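Local coordinates for aminopeptidase N family protein (PDB 4FGM) that probably acts as a zinc-dependent aminopeptidase of the M61 family, with a zinc ion bound in its catalytic domain, at residues A[328-333]-A[571-576]; A[335-340]-A[380-385]; A[521-526]-A[544-549]; A[485-490]-A[559-564]. All coordinates share one frame; numbering follows the deposited sequence.

Following the chain from its N terminus, helix 326-342 supplies the first partners of interactions 1 and 2. Interaction 2 closes first, when helix 378-394 packs back on that helix. The chain then enters a PDZ-like beta domain, where interaction 4 opens at 485-490, interaction 3 opens and closes between 521-526 and 544-549, and interaction 4 closes at 559-564. Strand 570-575 finally returns to helix 326-342 and closes interaction 1. Interaction 3 is thus nested in interaction 4, interactions 2 and 4 lie in series inside interaction 1, and none cross. Interactions 1 and 2 touch, as do interactions 3 and 4 through neighbouring strands 545-552 and 555-562.

Interaction 1: A[328-333]-A[571-576]; sequences RYLKLL and YVLSVE
Leu330 and Leu573 face each other where helix 326-342 packs against strand 570-575, and they bury most of the surface shared by 328-333 and 571-576. The segment axes approach to 7.3 Å and run nearly antiparallel, at 151°. The apolar side-chain contacts centre on Leu573. Its CD2 meets Leu330 CD2 at 4.2 Å, the two side chains crossing at about a right angle, and Leu333 CD1 at 3.8 Å. One branch of the strand leucine is therefore held by two leucines that sit three residues apart on the helix, nearly one turn.

A second group of contacts sets side chain against backbone. Leu330 CB lies 3.9 Å from Leu573 O, and Leu573 CB lies equally far from Leu330 O. The other branch of Leu330 meets the strand backbone, its CD1 4.0 Å from Val575 N and 4.1 Å from Ser574 CA. From elsewhere in the chain, Leu585 touches Leu330 and Trp584 touches Leu333.

Polar interactions lie outside the interface: Arg328 and Lys331 both form salt bridges with Asp262, while the strand bonds through its backbone to strand 461-466. The arrangement is a helix packed against one face of a two-stranded antiparallel sheet, by which the C-terminal strand returns to the M61 aminopeptidase domain after the PDZ-like region.

Interaction 2: A[335-340]-A[380-385]; sequences DTLSRV and GALIAL
Leu382 holds CG anti to its carbonyl carbon (chi1 -63°), which puts CG beside the backbone N, on a CB that points toward helix 326-342; the methyls lie beyond it. In Leu337, chi1 -170° sets CG anti to the backbone N, and chi2 49° then places CD1 against Leu382. Together with Thr336 and Val340, Leu337 packs around the end of Leu382. Leu382 CD1 lies 3.6 Å from Val340 CG2, the two side chains meeting tip to tip, and 3.7 Å from Leu337 CD1, whose side chain crosses it at about a right angle. The other branch, also touched by Leu337 CD1, meets Thr336: Leu382 CD2 is 3.9 Å from Thr336 CG2, as these two side chains slide past each other in opposite directions.

The segment axes come within 10.1 Å, so this is helix-on-helix packing inside the M61 domain, a member of the zinc metallopeptidase clan with the HExxH helix. Helix 378-394 also touches helix 308-320, and the side chain of Ala381 lies about 9 Å from those of the zinc ligands His273 and Glu307. An alanine in place of Leu382 would probably open a gap between the helices, leaving Leu337 CD1 and Val340 CG2 without their leucine partner and Thr336 CG2 with only Ala381 across the contact.

Ala381 adds a smaller contact, its CB 4.2 Å from Thr336 CG2. The threonine divides its two branches: CG2 faces helix 378-394, while OG1 is satisfied by a hydrogen bond to Leu332 O within its own helix.

Interaction 3: A[521-526]-A[544-549]; sequences IAIDHL and DTVTIH
Ile523 and Ile548 lie side by side and point the same way, a non-hydrogen-bonded antiparallel pair whose buried side chains share one face of the sheet. Ile548 CD1 sits 3.9 Å from Ile523 CG1 and equally near CG2, so one methyl spans both branches of its neighbour. On this side Ile523 also meets Phe487, and Ile548 meets Leu561.

The opposite face carries Ala522 and His549, a hydrogen-bonded pair. His549 CG is anti to the carbonyl carbon (chi1 -74°). The His549 ring lies near His525 of the turn, whose side chain crosses it obliquely. His525 ND1 lies 3.7 Å from His549 CE1, near the plane of the His549 ring, while the two ring planes are turned by 58°. A water in that same plane, 2.7 Å from His549 ND1, also accepts from His525 N and donates to Thr547 O, linking ring, turn and strand.

Asp524 crosses Val546 at about a right angle. Its OD1 accepts a hydrogen bond from a second water, which in turn accepts from Thr547 N at 2.8 Å; its OD2 bonds to Tyr540 OH.

The backbone fixes this register. His549 O accepts from both Ile521 N (2.7 Å) and Ala522 N (3.2 Å), His549 N bonds to Ala522 O almost straight at 175°, and Asp524 N bonds to Thr547 O. Two residues facing one make a classic beta bulge, and a type I' turn from Ile523 to Leu526 follows, all within the antiparallel sheet of a PDZ-like domain.

Interaction 4: A[485-490]-A[559-564]; sequences VNFGAK and LELTWQ
Trp563 offers its indole to residues on both faces and at its edge. Over one face, above the ring centre, lies CD2 of Leu561, two residues earlier in the chain. On the opposite face Val485 CG2 sits 4.0 Å from the centroid of the six-membered ring and 20° off its normal, a CH-pi contact. At the edge, Asn486 C and Phe487 N lie in the ring plane, and Asn486 O is 3.5 Å from Trp563 CE3. The Asn486-Phe487 peptide thus lies at the rim of the indole.

The CH2 corner of the indole points its edge at the face of Phe487. Trp563 CH2 stands over one face of the phenyl ring, offset toward its rim and 3.7 Å from Phe487 CE1. With the planes at 60° and centroids 5.1 Å apart, this is an edge-to-face pair. Phe487 CD1 also meets Leu561 CD1 at 4.0 Å, while Val485 CG1 packs on Trp563 CB at 3.6 Å.

An alanine at Trp563 would probably leave Val485 CG2 and the covered face of Phe487 without their aromatic partner and open a gap between Val485 and Leu561. Neighbouring elements close the cluster: Tyr540 stacks on Trp563, Phe487 touches Ile520 and Ile523, and Leu561 touches Ile548. This is an aromatic-aliphatic core joining the loop before strand 489-494 to the end of strand 555-562 in the PDZ-like domain.

Interaction 1: A[328-333]-A[571-576]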
loop_
_atom_site.group_PDB
_atom_site.type_symbol
_atom_site.label_atom_id
_atom_site.label_comp_id
_atom_site.label_asym_id
_atom_site.label_seq_id
_atom_site.Cartn_x
_atom_site.Cartn_y
_atom_site.Cartn_z
ATOM N N ARG A 328 -6.886 16.792 -13.222
ATOM C CA ARG A 328 -6.087 16.167 -12.174
ATOM C C ARG A 328 -6.082 14.661 -12.347
ATOM O O ARG A 328 -5.037 14.010 -12.223
ATOM C CB ARG A 328 -6.648 16.504 -10.792
ATOM C CG ARG A 328 -6.189 17.840 -10.271
ATOM C CD ARG A 328 -6.709 18.108 -8.879
ATOM N NE ARG A 328 -5.944 19.177 -8.251
ATOM C CZ ARG A 328 -4.665 19.073 -7.904
ATOM N NH1 ARG A 328 -4.004 17.945 -8.119
ATOM N NH2 ARG A 328 -4.041 20.103 -7.349
ATOM N N TYR A 329 -7.253 14.103 -12.634
ATOM C CA TYR A 329 -7.350 12.665 -12.805
ATOM C C TYR A 329 -6.474 12.147 -13.942
ATOM O O TYR A 329 -5.740 11.165 -13.772
ATOM C CB TYR A 329 -8.796 12.226 -13.053
ATOM C CG TYR A 329 -8.850 10.752 -13.360
ATOM C CD1 TYR A 329 -8.552 9.809 -12.373
ATOM C CD2 TYR A 329 -9.042 10.301 -14.664
ATOM C CE1 TYR A 329 -8.428 8.466 -12.676
ATOM C CE2 TYR A 329 -8.918 8.957 -14.980
ATOM C CZ TYR A 329 -8.602 8.044 -13.983
ATOM O OH TYR A 329 -8.408 6.719 -14.303
ATOM N N LEU A 330 -6.552 12.800 -15.100
ATOM C CA LEU A 330 -5.772 12.365 -16.259
ATOM C C LEU A 330 -4.270 12.516 -16.061
ATOM O O LEU A 330 -3.486 11.805 -16.691
ATOM C CB LEU A 330 -6.222 13.101 -17.531
ATOM C CG LEU A 330 -7.541 12.613 -18.153
ATOM C CD1 LEU A 330 -7.848 13.433 -19.397
ATOM C CD2 LEU A 330 -7.441 11.131 -18.516
ATOM N N LYS A 331 -3.865 13.439 -15.196
ATOM C CA LYS A 331 -2.448 13.607 -14.923
ATOM C C LYS A 331 -2.026 12.352 -14.160
ATOM O O LYS A 331 -0.988 11.754 -14.448
ATOM C CB LYS A 331 -2.186 14.845 -14.065
ATOM C CG LYS A 331 -0.729 14.962 -13.625
ATOM C CD LYS A 331 -0.552 16.002 -12.531
ATOM C CE LYS A 331 0.832 15.909 -11.905
ATOM N NZ LYS A 331 1.007 16.876 -10.778
ATOM N N LEU A 332 -2.853 11.951 -13.197
ATOM C CA LEU A 332 -2.577 10.758 -12.406
ATOM C C LEU A 332 -2.543 9.525 -13.304
ATOM O O LEU A 332 -1.739 8.613 -13.091
ATOM C CB LEU A 332 -3.647 10.575 -11.320
ATOM C CG LEU A 332 -3.642 11.579 -10.159
ATOM C CD1 LEU A 332 -4.888 11.390 -9.296
ATOM C CD2 LEU A 332 -2.372 11.403 -9.332
ATOM N N LEU A 333 -3.415 9.500 -14.312
ATOM C CA LEU A 333 -3.481 8.375 -15.242
ATOM C C LEU A 333 -2.211 8.328 -16.081
ATOM O O LEU A 333 -1.614 7.269 -16.276
ATOM C CB LEU A 333 -4.693 8.507 -16.167
ATOM C CG LEU A 333 -5.526 7.241 -16.401
ATOM C CD1 LEU A 333 -6.519 7.493 -17.533
ATOM C CD2 LEU A 333 -4.625 6.070 -16.736
ATOM N N TYR A 571 3.929 10.120 -20.716
ATOM C CA TYR A 571 2.676 9.968 -21.443
ATOM C C TYR A 571 1.709 11.025 -20.910
ATOM O O TYR A 571 1.182 10.898 -19.807
ATOM C CB TYR A 571 2.090 8.559 -21.243
ATOM C CG TYR A 571 2.802 7.476 -22.030
ATOM C CD1 TYR A 571 4.156 7.208 -21.819
ATOM C CD2 TYR A 571 2.129 6.741 -23.011
ATOM C CE1 TYR A 571 4.828 6.239 -22.570
ATOM C CE2 TYR A 571 2.790 5.769 -23.766
ATOM C CZ TYR A 571 4.140 5.526 -23.541
ATOM O OH TYR A 571 4.811 4.588 -24.296
ATOM N N VAL A 572 1.494 12.079 -21.690
ATOM C CA VAL A 572 0.594 13.150 -21.288
ATOM C C VAL A 572 -0.800 12.908 -21.877
ATOM O O VAL A 572 -0.956 12.741 -23.090
ATOM C CB VAL A 572 1.139 14.522 -21.755
ATOM C CG1 VAL A 572 0.146 15.633 -21.425
ATOM C CG2 VAL A 572 2.475 14.794 -21.081
ATOM N N LEU A 573 -1.804 12.878 -21.004
ATOM C CA LEU A 573 -3.183 12.639 -21.418
ATOM C C LEU A 573 -4.060 13.874 -21.316
ATOM O O LEU A 573 -4.009 14.607 -20.329
ATOM C CB LEU A 573 -3.798 11.519 -20.581
ATOM C CG LEU A 573 -3.673 10.095 -21.128
ATOM C CD1 LEU A 573 -2.251 9.819 -21.557
ATOM C CD2 LEU A 573 -4.123 9.105 -20.067
ATOM N N SER A 574 -4.869 14.090 -22.346
ATOM C CA SER A 574 -5.774 15.230 -22.393
ATOM C C SER A 574 -7.053 14.895 -23.159
ATOM O O SER A 574 -7.053 14.079 -24.084
ATOM C CB SER A 574 -5.083 16.428 -23.047
ATOM O OG SER A 574 -4.561 16.077 -24.315
ATOM N N VAL A 575 -8.150 15.522 -22.753
ATOM C CA VAL A 575 -9.427 15.310 -23.408
ATOM C C VAL A 575 -9.551 16.336 -24.530
ATOM O O VAL A 575 -9.508 17.539 -24.288
ATOM C CB VAL A 575 -10.599 15.462 -22.401
ATOM C CG1 VAL A 575 -10.295 16.567 -21.415
ATOM C CG2 VAL A 575 -11.891 15.763 -23.142
ATOM N N GLU A 576 -9.681 15.852 -25.761
ATOM C CA GLU A 576 -9.804 16.728 -26.920
ATOM C C GLU A 576 -11.192 16.646 -27.559
ATOM O O GLU A 576 -11.584 17.532 -28.316
ATOM C CB GLU A 576 -8.727 16.382 -27.953
ATOM C CG GLU A 576 -7.334 16.935 -27.640
ATOM C CD GLU A 576 -7.175 18.396 -28.041
ATOM O OE1 GLU A 576 -7.543 18.742 -29.185
ATOM O OE2 GLU A 576 -6.671 19.196 -27.222
#

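Interaction 2: A[335-340]-A[380-385]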
loop_
_atom_site.group_PDB
_atom_site.type_symbol
_atom_site.label_atom_id
_atom_site.label_comp_id
_atom_site.label_asym_id
_atom_site.label_seq_id
_atom_site.Cartn_x
_atom_site.Cartn_y
_atom_site.Cartn_z
ATOM N N ASP A 335 0.608 9.501 -15.267
ATOM C CA ASP A 335 1.721 9.142 -14.386
ATOM C C ASP A 335 1.858 7.626 -14.386
ATOM O O ASP A 335 2.931 7.087 -14.639
ATOM C CB ASP A 335 1.474 9.617 -12.941
ATOM C CG ASP A 335 1.783 11.097 -12.735
ATOM O OD1 ASP A 335 2.297 11.746 -13.670
ATOM O OD2 ASP A 335 1.513 11.613 -11.625
ATOM N N THR A 336 0.749 6.950 -14.103
ATOM C CA THR A 336 0.714 5.495 -14.062
ATOM C C THR A 336 1.149 4.912 -15.398
ATOM O O THR A 336 1.958 3.979 -15.455
ATOM C CB THR A 336 -0.705 4.974 -13.746
ATOM O OG1 THR A 336 -1.131 5.465 -12.469
ATOM C CG2 THR A 336 -0.721 3.455 -13.729
ATOM N N LEU A 337 0.605 5.463 -16.477
ATOM C CA LEU A 337 0.939 4.983 -17.808
ATOM C C LEU A 337 2.438 5.120 -18.054
ATOM O O LEU A 337 3.093 4.176 -18.497
ATOM C CB LEU A 337 0.148 5.764 -18.862
ATOM C CG LEU A 337 0.201 5.231 -20.295
ATOM C CD1 LEU A 337 -0.097 3.743 -20.306
ATOM C CD2 LEU A 337 -0.800 5.985 -21.155
ATOM N N SER A 338 2.979 6.291 -17.739
ATOM C CA SER A 338 4.401 6.559 -17.928
ATOM C C SER A 338 5.304 5.620 -17.131
ATOM O O SER A 338 6.344 5.183 -17.619
ATOM C CB SER A 338 4.717 8.005 -17.547
ATOM O OG SER A 338 3.926 8.907 -18.296
ATOM N N ARG A 339 4.911 5.305 -15.904
ATOM C CA ARG A 339 5.720 4.427 -15.073
ATOM C C ARG A 339 5.793 3.005 -15.618
ATOM O O ARG A 339 6.858 2.394 -15.626
ATOM C CB ARG A 339 5.191 4.409 -13.636
ATOM C CG ARG A 339 5.231 5.767 -12.944
ATOM C CD ARG A 339 5.046 5.611 -11.445
ATOM N NE ARG A 339 3.831 4.868 -11.121
ATOM C CZ ARG A 339 2.657 5.426 -10.838
ATOM N NH1 ARG A 339 2.532 6.748 -10.831
ATOM N NH2 ARG A 339 1.608 4.662 -10.560
ATOM N N VAL A 340 4.666 2.474 -16.074
ATOM C CA VAL A 340 4.656 1.121 -16.606
ATOM C C VAL A 340 5.507 1.022 -17.867
ATOM O O VAL A 340 6.282 0.078 -18.024
ATOM C CB VAL A 340 3.218 0.657 -16.947
ATOM C CG1 VAL A 340 3.251 -0.707 -17.615
ATOM C CG2 VAL A 340 2.380 0.599 -15.679
ATOM N N GLY A 380 -1.680 -3.460 -13.247
ATOM C CA GLY A 380 -3.004 -3.953 -12.912
ATOM C C GLY A 380 -3.978 -2.797 -13.074
ATOM O O GLY A 380 -5.122 -2.973 -13.498
ATOM N N ALA A 381 -3.513 -1.597 -12.750
ATOM C CA ALA A 381 -4.348 -0.415 -12.858
ATOM C C ALA A 381 -4.686 -0.140 -14.318
ATOM O O ALA A 381 -5.807 0.255 -14.638
ATOM C CB ALA A 381 -3.639 0.785 -12.245
ATOM N N LEU A 382 -3.718 -0.348 -15.205
ATOM C CA LEU A 382 -3.950 -0.118 -16.622
ATOM C C LEU A 382 -4.881 -1.200 -17.187
ATOM O O LEU A 382 -5.670 -0.943 -18.102
ATOM C CB LEU A 382 -2.620 -0.083 -17.379
ATOM C CG LEU A 382 -1.689 1.064 -16.966
ATOM C CD1 LEU A 382 -0.435 1.034 -17.818
ATOM C CD2 LEU A 382 -2.397 2.398 -17.127
ATOM N N ILE A 383 -4.793 -2.407 -16.632
ATOM C CA ILE A 383 -5.657 -3.499 -17.054
ATOM C C ILE A 383 -7.082 -3.097 -16.691
ATOM O O ILE A 383 -8.000 -3.202 -17.506
ATOM C CB ILE A 383 -5.306 -4.807 -16.319
ATOM C CG1 ILE A 383 -3.996 -5.375 -16.869
ATOM C CG2 ILE A 383 -6.460 -5.804 -16.443
ATOM C CD1 ILE A 383 -3.592 -6.706 -16.258
ATOM N N ALA A 384 -7.259 -2.627 -15.458
ATOM C CA ALA A 384 -8.571 -2.196 -14.983
ATOM C C ALA A 384 -9.111 -1.089 -15.883
ATOM O O ALA A 384 -10.291 -1.079 -16.221
ATOM C CB ALA A 384 -8.477 -1.699 -13.530
ATOM N N LEU A 385 -8.242 -0.156 -16.262
ATOM C CA LEU A 385 -8.635 0.947 -17.135
ATOM C C LEU A 385 -9.160 0.395 -18.451
ATOM O O LEU A 385 -10.189 0.840 -18.961
ATOM C CB LEU A 385 -7.441 1.853 -17.432
ATOM C CG LEU A 385 -7.644 2.836 -18.590
ATOM C CD1 LEU A 385 -8.547 3.979 -18.143
ATOM C CD2 LEU A 385 -6.296 3.363 -19.058
#

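Interaction 3: A[521-526]-A[544-549]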
loop_
_atom_site.group_PDB
_atom_site.type_symbol
_atom_site.label_atom_id
_atom_site.label_comp_id
_atom_site.label_asym_id
_atom_site.label_seq_id
_atom_site.Cartn_x
_atom_site.Cartn_y
_atom_site.Cartn_z
ATOM N N ILE A 521 30.053 13.459 -9.747
ATOM C CA ILE A 521 30.678 14.634 -9.173
ATOM C C ILE A 521 30.890 15.760 -10.190
ATOM O O ILE A 521 30.858 16.937 -9.845
ATOM C CB ILE A 521 32.004 14.187 -8.490
ATOM C CG1 ILE A 521 31.978 14.641 -7.040
ATOM C CG2 ILE A 521 33.226 14.631 -9.272
ATOM C CD1 ILE A 521 30.857 13.997 -6.256
ATOM N N ALA A 522 31.095 15.398 -11.449
ATOM C CA ALA A 522 31.273 16.403 -12.492
ATOM C C ALA A 522 30.798 15.876 -13.839
ATOM O O ALA A 522 30.826 14.675 -14.095
ATOM C CB ALA A 522 32.739 16.820 -12.588
ATOM N N ILE A 523 30.340 16.792 -14.684
ATOM C CA ILE A 523 29.887 16.466 -16.029
ATOM C C ILE A 523 30.628 17.446 -16.935
ATOM O O ILE A 523 30.552 18.658 -16.735
ATOM C CB ILE A 523 28.361 16.665 -16.176
ATOM C CG1 ILE A 523 27.616 15.670 -15.277
ATOM C CG2 ILE A 523 27.943 16.465 -17.635
ATOM C CD1 ILE A 523 26.173 16.045 -15.031
ATOM N N ASP A 524 31.360 16.920 -17.914
ATOM C CA ASP A 524 32.128 17.756 -18.833
ATOM C C ASP A 524 33.098 18.655 -18.042
ATOM O O ASP A 524 33.359 19.797 -18.420
ATOM C CB ASP A 524 31.182 18.622 -19.676
ATOM C CG ASP A 524 31.787 19.017 -21.008
ATOM O OD1 ASP A 524 32.966 18.675 -21.254
ATOM O OD2 ASP A 524 31.082 19.665 -21.814
ATOM N N HIS A 525 33.618 18.124 -16.939
ATOM C CA HIS A 525 34.556 18.840 -16.072
ATOM C C HIS A 525 33.921 19.953 -15.249
ATOM O O HIS A 525 34.627 20.749 -14.639
ATOM C CB HIS A 525 35.715 19.399 -16.902
ATOM C CG HIS A 525 36.401 18.362 -17.730
ATOM N ND1 HIS A 525 37.274 17.441 -17.191
ATOM C CD2 HIS A 525 36.286 18.047 -19.043
ATOM C CE1 HIS A 525 37.664 16.604 -18.136
ATOM N NE2 HIS A 525 37.079 16.949 -19.270
ATOM N N LEU A 526 32.595 20.005 -15.226
ATOM C CA LEU A 526 31.890 21.022 -14.450
ATOM C C LEU A 526 31.177 20.401 -13.252
ATOM O O LEU A 526 30.545 19.348 -13.356
ATOM C CB LEU A 526 30.883 21.759 -15.334
ATOM C CG LEU A 526 31.501 22.582 -16.463
ATOM C CD1 LEU A 526 30.405 23.255 -17.279
ATOM C CD2 LEU A 526 32.444 23.632 -15.861
ATOM N N ASP A 544 26.369 13.949 -28.722
ATOM C CA ASP A 544 27.466 14.647 -28.071
ATOM C C ASP A 544 28.104 13.749 -27.021
ATOM O O ASP A 544 27.435 12.937 -26.382
ATOM C CB ASP A 544 26.982 15.938 -27.404
ATOM C CG ASP A 544 26.640 17.023 -28.404
ATOM O OD1 ASP A 544 27.152 16.962 -29.540
ATOM O OD2 ASP A 544 25.875 17.945 -28.052
ATOM N N THR A 545 29.410 13.890 -26.849
ATOM C CA THR A 545 30.119 13.096 -25.862
ATOM C C THR A 545 30.786 13.985 -24.819
ATOM O O THR A 545 31.390 15.000 -25.148
ATOM C CB THR A 545 31.189 12.216 -26.519
ATOM O OG1 THR A 545 30.562 11.344 -27.465
ATOM C CG2 THR A 545 31.915 11.376 -25.456
ATOM N N VAL A 546 30.648 13.598 -23.557
ATOM C CA VAL A 546 31.247 14.331 -22.454
ATOM C C VAL A 546 31.876 13.337 -21.496
ATOM O O VAL A 546 31.569 12.139 -21.519
ATOM C CB VAL A 546 30.211 15.149 -21.670
ATOM C CG1 VAL A 546 29.562 16.183 -22.577
ATOM C CG2 VAL A 546 29.169 14.220 -21.063
ATOM N N THR A 547 32.767 13.841 -20.657
ATOM C CA THR A 547 33.426 13.010 -19.675
ATOM C C THR A 547 32.648 13.139 -18.373
ATOM O O THR A 547 32.186 14.223 -18.025
ATOM C CB THR A 547 34.884 13.462 -19.482
ATOM O OG1 THR A 547 35.602 13.239 -20.700
ATOM C CG2 THR A 547 35.555 12.680 -18.354
ATOM N N ILE A 548 32.476 12.024 -17.673
ATOM C CA ILE A 548 31.755 12.040 -16.410
ATOM C C ILE A 548 32.718 11.609 -15.322
ATOM O O ILE A 548 33.462 10.645 -15.503
ATOM C CB ILE A 548 30.584 11.030 -16.387
ATOM C CG1 ILE A 548 29.580 11.330 -17.503
ATOM C CG2 ILE A 548 29.930 11.043 -14.996
ATOM C CD1 ILE A 548 28.866 12.639 -17.370
ATOM N N HIS A 549 32.719 12.322 -14.203
ATOM C CA HIS A 549 33.569 11.944 -13.087
ATOM C C HIS A 549 32.609 11.530 -11.987
ATOM O O HIS A 549 31.737 12.310 -11.590
ATOM C CB HIS A 549 34.436 13.108 -12.610
ATOM C CG HIS A 549 35.567 13.437 -13.529
ATOM N ND1 HIS A 549 35.472 14.394 -14.517
ATOM C CD2 HIS A 549 36.823 12.936 -13.615
ATOM C CE1 HIS A 549 36.618 14.469 -15.168
ATOM N NE2 HIS A 549 37.455 13.595 -14.641
HETATM O O HOH W 1 34.077 16.151 -21.662
HETATM O O HOH W 2 33.497 15.584 -15.853
#

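Interaction 4: A[485-490]-A[559-564]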
loop_
_atom_site.group_PDB
_atom_site.type_symbol
_atom_site.label_atom_id
_atom_site.label_comp_id
_atom_site.label_asym_id
_atom_site.label_seq_id
_atom_site.Cartn_x
_atom_site.Cartn_y
_atom_site.Cartn_z
ATOM N N VAL A 485 18.404 15.677 -23.887
ATOM C CA VAL A 485 19.191 14.500 -23.508
ATOM C C VAL A 485 18.930 14.136 -22.052
ATOM O O VAL A 485 18.389 14.950 -21.287
ATOM C CB VAL A 485 20.720 14.757 -23.632
ATOM C CG1 VAL A 485 21.053 15.199 -25.039
ATOM C CG2 VAL A 485 21.155 15.843 -22.627
ATOM N N ASN A 486 19.249 12.899 -21.684
ATOM C CA ASN A 486 19.116 12.481 -20.293
ATOM C C ASN A 486 19.984 11.267 -19.998
ATOM O O ASN A 486 20.434 10.560 -20.898
ATOM C CB ASN A 486 17.653 12.232 -19.877
ATOM C CG ASN A 486 17.047 11.007 -20.504
ATOM O OD1 ASN A 486 17.721 10.213 -21.149
ATOM N ND2 ASN A 486 15.751 10.845 -20.304
ATOM N N PHE A 487 20.251 11.047 -18.724
ATOM C CA PHE A 487 21.101 9.949 -18.316
ATOM C C PHE A 487 20.528 8.582 -18.561
ATOM O O PHE A 487 21.269 7.639 -18.828
ATOM C CB PHE A 487 21.423 10.067 -16.828
ATOM C CG PHE A 487 22.397 11.152 -16.509
ATOM C CD1 PHE A 487 23.745 10.987 -16.789
ATOM C CD2 PHE A 487 21.971 12.331 -15.911
ATOM C CE1 PHE A 487 24.655 11.988 -16.481
ATOM C CE2 PHE A 487 22.875 13.338 -15.600
ATOM C CZ PHE A 487 24.216 13.165 -15.880
ATOM N N GLY A 488 19.210 8.474 -18.493
ATOM C CA GLY A 488 18.602 7.169 -18.622
ATOM C C GLY A 488 18.881 6.562 -17.252
ATOM O O GLY A 488 19.227 5.387 -17.123
ATOM N N ALA A 489 18.747 7.399 -16.225
ATOM C CA ALA A 489 18.990 6.999 -14.848
ATOM C C ALA A 489 18.379 7.990 -13.861
ATOM O O ALA A 489 18.409 9.203 -14.078
ATOM C CB ALA A 489 20.500 6.889 -14.597
ATOM N N LYS A 490 17.824 7.478 -12.771
ATOM C CA LYS A 490 17.251 8.351 -11.758
ATOM C C LYS A 490 18.362 8.741 -10.787
ATOM O O LYS A 490 19.315 7.992 -10.597
ATOM C CB LYS A 490 16.123 7.647 -11.005
ATOM C CG LYS A 490 14.813 7.557 -11.768
ATOM C CD LYS A 490 13.741 6.913 -10.913
ATOM C CE LYS A 490 13.546 7.678 -9.614
ATOM N NZ LYS A 490 12.606 6.982 -8.696
ATOM N N LEU A 559 34.713 8.510 -16.637
ATOM C CA LEU A 559 33.967 7.835 -17.688
ATOM C C LEU A 559 33.631 8.716 -18.886
ATOM O O LEU A 559 33.597 9.945 -18.796
ATOM C CB LEU A 559 32.661 7.288 -17.103
ATOM C CG LEU A 559 32.776 6.441 -15.829
ATOM C CD1 LEU A 559 31.399 6.147 -15.254
ATOM C CD2 LEU A 559 33.495 5.149 -16.157
ATOM N N GLU A 560 33.383 8.066 -20.016
ATOM C CA GLU A 560 32.996 8.765 -21.230
ATOM C C GLU A 560 31.526 8.429 -21.484
ATOM O O GLU A 560 31.129 7.262 -21.461
ATOM C CB GLU A 560 33.854 8.324 -22.425
ATOM C CG GLU A 560 33.253 8.726 -23.774
ATOM C CD GLU A 560 34.182 8.482 -24.958
ATOM O OE1 GLU A 560 35.206 9.190 -25.071
ATOM O OE2 GLU A 560 33.884 7.583 -25.777
ATOM N N LEU A 561 30.715 9.453 -21.707
ATOM C CA LEU A 561 29.300 9.234 -21.963
ATOM C C LEU A 561 28.816 9.931 -23.237
ATOM O O LEU A 561 29.142 11.095 -23.502
ATOM C CB LEU A 561 28.478 9.699 -20.749
ATOM C CG LEU A 561 26.952 9.604 -20.810
ATOM C CD1 LEU A 561 26.400 9.597 -19.397
ATOM C CD2 LEU A 561 26.372 10.772 -21.614
ATOM N N THR A 562 28.047 9.204 -24.036
ATOM C CA THR A 562 27.504 9.769 -25.262
ATOM C C THR A 562 25.996 9.808 -25.110
ATOM O O THR A 562 25.357 8.772 -24.946
ATOM C CB THR A 562 27.876 8.930 -26.497
ATOM O OG1 THR A 562 29.304 8.838 -26.597
ATOM C CG2 THR A 562 27.331 9.592 -27.763
ATOM N N TRP A 563 25.436 11.012 -25.152
ATOM C CA TRP A 563 23.998 11.196 -24.988
ATOM C C TRP A 563 23.214 10.527 -26.094
ATOM O O TRP A 563 23.408 10.832 -27.269
ATOM C CB TRP A 563 23.650 12.683 -24.960
ATOM C CG TRP A 563 24.348 13.433 -23.881
ATOM C CD1 TRP A 563 25.403 14.286 -24.024
ATOM C CD2 TRP A 563 24.049 13.390 -22.479
ATOM N NE1 TRP A 563 25.777 14.784 -22.798
ATOM C CE2 TRP A 563 24.962 14.251 -21.833
ATOM C CE3 TRP A 563 23.095 12.711 -21.708
ATOM C CZ2 TRP A 563 24.956 14.444 -20.447
ATOM C CZ3 TRP A 563 23.087 12.902 -20.332
ATOM C CH2 TRP A 563 24.011 13.764 -19.716
ATOM N N GLN A 564 22.325 9.617 -25.714
ATOM C CA GLN A 564 21.496 8.915 -26.684
ATOM C C GLN A 564 20.256 9.738 -26.973
ATOM O O GLN A 564 20.037 10.791 -26.374
ATOM C CB GLN A 564 21.034 7.558 -26.143
ATOM C CG GLN A 564 22.086 6.483 -26.030
ATOM C CD GLN A 564 21.505 5.186 -25.473
ATOM O OE1 GLN A 564 20.338 5.132 -25.071
ATOM N NE2 GLN A 564 22.320 4.141 -25.439
#